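Local coordinates for protein H127A/Y244A mutant of alginate lyase AlyC3 in complex with dimannuronate (Psychromonas sp., PDB 7C8F) that is an engineered double mutant of a PL7 lyase that cleaves alginate, captured here with dimannuronate bound, at residues N211-I216 against L223-I228. Residues are numbered along the deposited sequence; the frame is centred on the assembly and turned at random.
Sequences NKQLII and LVEHDI
Ile216 and Val224 lie side by side on the buried face of a beta hairpin, their CB atoms 3.8 Å apart. The hairpin, strands 213-218 and 221-227, ends one sheet of the beta-jelly-roll sandwich of PL7 lyases, and 221-227 is one of that sheet's two edge strands within the chain. This inner face is the tight one: Leu214 CB meets Ile228 CG2 at 3.9 Å, and Leu214 and Ile216 pack on strand 157-163 of the opposing sheet. His226, on the same face, is hydrogen-bonded through NE2 to Tyr230. Ile228 carries CG1 between its backbone N and carbonyl carbon (chi1 55°), which lays CG1 against the Lys212 carbonyl, 3.3 Å from Lys212 C.

The other face, with Gln213, Ile215, Glu225 and Asp227, is looser and more open to solvent. There Gln213 and Glu225 run alongside each other, extended beyond CG, and Gln213 NE2 donates a long, bent bond (3.3 Å, 138° at the hydrogen) to the anti lone pair of Glu225 OE2. Amide and carboxylate planes are turned 80° apart. An alanine in place of Gln213 would probably leave the Glu225 carboxylate without this donor and freer to swing.

Backbone bonds join the strands at alternate pairs: Leu214 and His226, a hydrogen-bonded pair, exchange two. At the end of the contact nearer the hairpin turn, a classic beta bulge sets Leu223 and Val224 opposite Ile216, whose O accepts from Leu223 N at 3.0 Å and Val224 N at 3.1 Å.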
# COMPACT_ATOMS: atom_id res chain seq x y z
N ASN B 211 11.61 -10.76 -5.43
CA ASN B 211 12.71 -10.43 -4.52
C ASN B 211 12.98 -8.92 -4.45
O ASN B 211 14.12 -8.47 -4.33
CB ASN B 211 13.99 -11.20 -4.88
CG ASN B 211 15.06 -11.09 -3.81
OD1 ASN B 211 14.76 -11.08 -2.61
ND2 ASN B 211 16.31 -10.99 -4.24
N LYS B 212 11.91 -8.12 -4.53
CA LYS B 212 12.02 -6.65 -4.45
C LYS B 212 12.84 -6.05 -5.59
O LYS B 212 13.40 -4.95 -5.45
CB LYS B 212 12.52 -6.15 -3.08
CG LYS B 212 11.53 -6.46 -1.97
CD LYS B 212 12.05 -5.99 -0.62
CE LYS B 212 11.00 -6.25 0.45
NZ LYS B 212 11.45 -5.75 1.79
N GLN B 213 12.90 -6.75 -6.72
CA GLN B 213 13.68 -6.29 -7.86
C GLN B 213 12.88 -6.40 -9.14
O GLN B 213 12.09 -7.34 -9.34
CB GLN B 213 14.97 -7.10 -8.06
CG GLN B 213 15.97 -6.96 -6.95
CD GLN B 213 17.29 -7.62 -7.28
OE1 GLN B 213 17.35 -8.81 -7.58
NE2 GLN B 213 18.37 -6.84 -7.24
N LEU B 214 13.12 -5.45 -10.03
CA LEU B 214 12.69 -5.49 -11.41
C LEU B 214 13.95 -5.57 -12.27
O LEU B 214 14.77 -4.64 -12.26
CB LEU B 214 11.88 -4.24 -11.76
CG LEU B 214 11.55 -4.05 -13.25
CD1 LEU B 214 10.64 -5.16 -13.71
CD2 LEU B 214 10.87 -2.71 -13.46
N ILE B 215 14.12 -6.68 -12.97
CA ILE B 215 15.31 -6.94 -13.78
C ILE B 215 14.89 -7.00 -15.23
O ILE B 215 13.90 -7.67 -15.57
CB ILE B 215 15.99 -8.25 -13.35
CG1 ILE B 215 16.47 -8.13 -11.89
CG2 ILE B 215 17.16 -8.57 -14.28
CD1 ILE B 215 17.09 -9.39 -11.35
N ILE B 216 15.62 -6.30 -16.10
CA ILE B 216 15.38 -6.37 -17.54
C ILE B 216 16.70 -6.67 -18.24
O ILE B 216 17.68 -5.92 -18.08
CB ILE B 216 14.76 -5.08 -18.11
CG1 ILE B 216 13.50 -4.72 -17.32
CG2 ILE B 216 14.43 -5.25 -19.60
CD1 ILE B 216 12.85 -3.45 -17.78
N LEU B 223 20.40 -4.79 -18.39
CA LEU B 223 20.39 -3.34 -18.46
C LEU B 223 19.69 -2.67 -17.29
O LEU B 223 19.99 -1.51 -17.00
CB LEU B 223 19.76 -2.83 -19.75
CG LEU B 223 20.54 -3.05 -21.05
CD1 LEU B 223 19.80 -2.45 -22.24
CD2 LEU B 223 21.93 -2.44 -20.92
N VAL B 224 18.74 -3.33 -16.65
CA VAL B 224 17.98 -2.74 -15.55
C VAL B 224 17.99 -3.71 -14.38
O VAL B 224 17.65 -4.89 -14.54
CB VAL B 224 16.52 -2.45 -15.97
CG1 VAL B 224 15.74 -1.83 -14.80
CG2 VAL B 224 16.48 -1.55 -17.18
N GLU B 225 18.35 -3.21 -13.20
CA GLU B 225 18.25 -3.96 -11.94
C GLU B 225 17.77 -2.95 -10.92
O GLU B 225 18.58 -2.27 -10.26
CB GLU B 225 19.59 -4.58 -11.57
CG GLU B 225 19.53 -5.51 -10.37
CD GLU B 225 20.78 -6.36 -10.24
OE1 GLU B 225 21.54 -6.47 -11.23
OE2 GLU B 225 21.00 -6.92 -9.15
N HIS B 226 16.46 -2.82 -10.80
CA HIS B 226 15.82 -1.70 -10.12
C HIS B 226 15.14 -2.19 -8.84
O HIS B 226 14.35 -3.13 -8.88
CB HIS B 226 14.81 -1.06 -11.06
CG HIS B 226 14.12 0.14 -10.48
ND1 HIS B 226 14.79 1.32 -10.22
CD2 HIS B 226 12.84 0.33 -10.08
CE1 HIS B 226 13.94 2.19 -9.70
NE2 HIS B 226 12.75 1.62 -9.62
N ASP B 227 15.46 -1.55 -7.72
CA ASP B 227 14.85 -1.88 -6.43
C ASP B 227 13.40 -1.42 -6.43
O ASP B 227 13.12 -0.25 -6.71
CB ASP B 227 15.66 -1.18 -5.33
CG ASP B 227 15.14 -1.45 -3.90
OD1 ASP B 227 14.04 -1.98 -3.72
OD2 ASP B 227 15.85 -1.07 -2.94
N ILE B 228 12.46 -2.34 -6.15
CA ILE B 228 11.04 -2.02 -6.13
C ILE B 228 10.42 -2.28 -4.77
O ILE B 228 9.23 -2.63 -4.67
CB ILE B 228 10.27 -2.76 -7.25
CG1 ILE B 228 10.50 -4.27 -7.18
CG2 ILE B 228 10.70 -2.23 -8.61
CD1 ILE B 228 9.52 -5.09 -8.03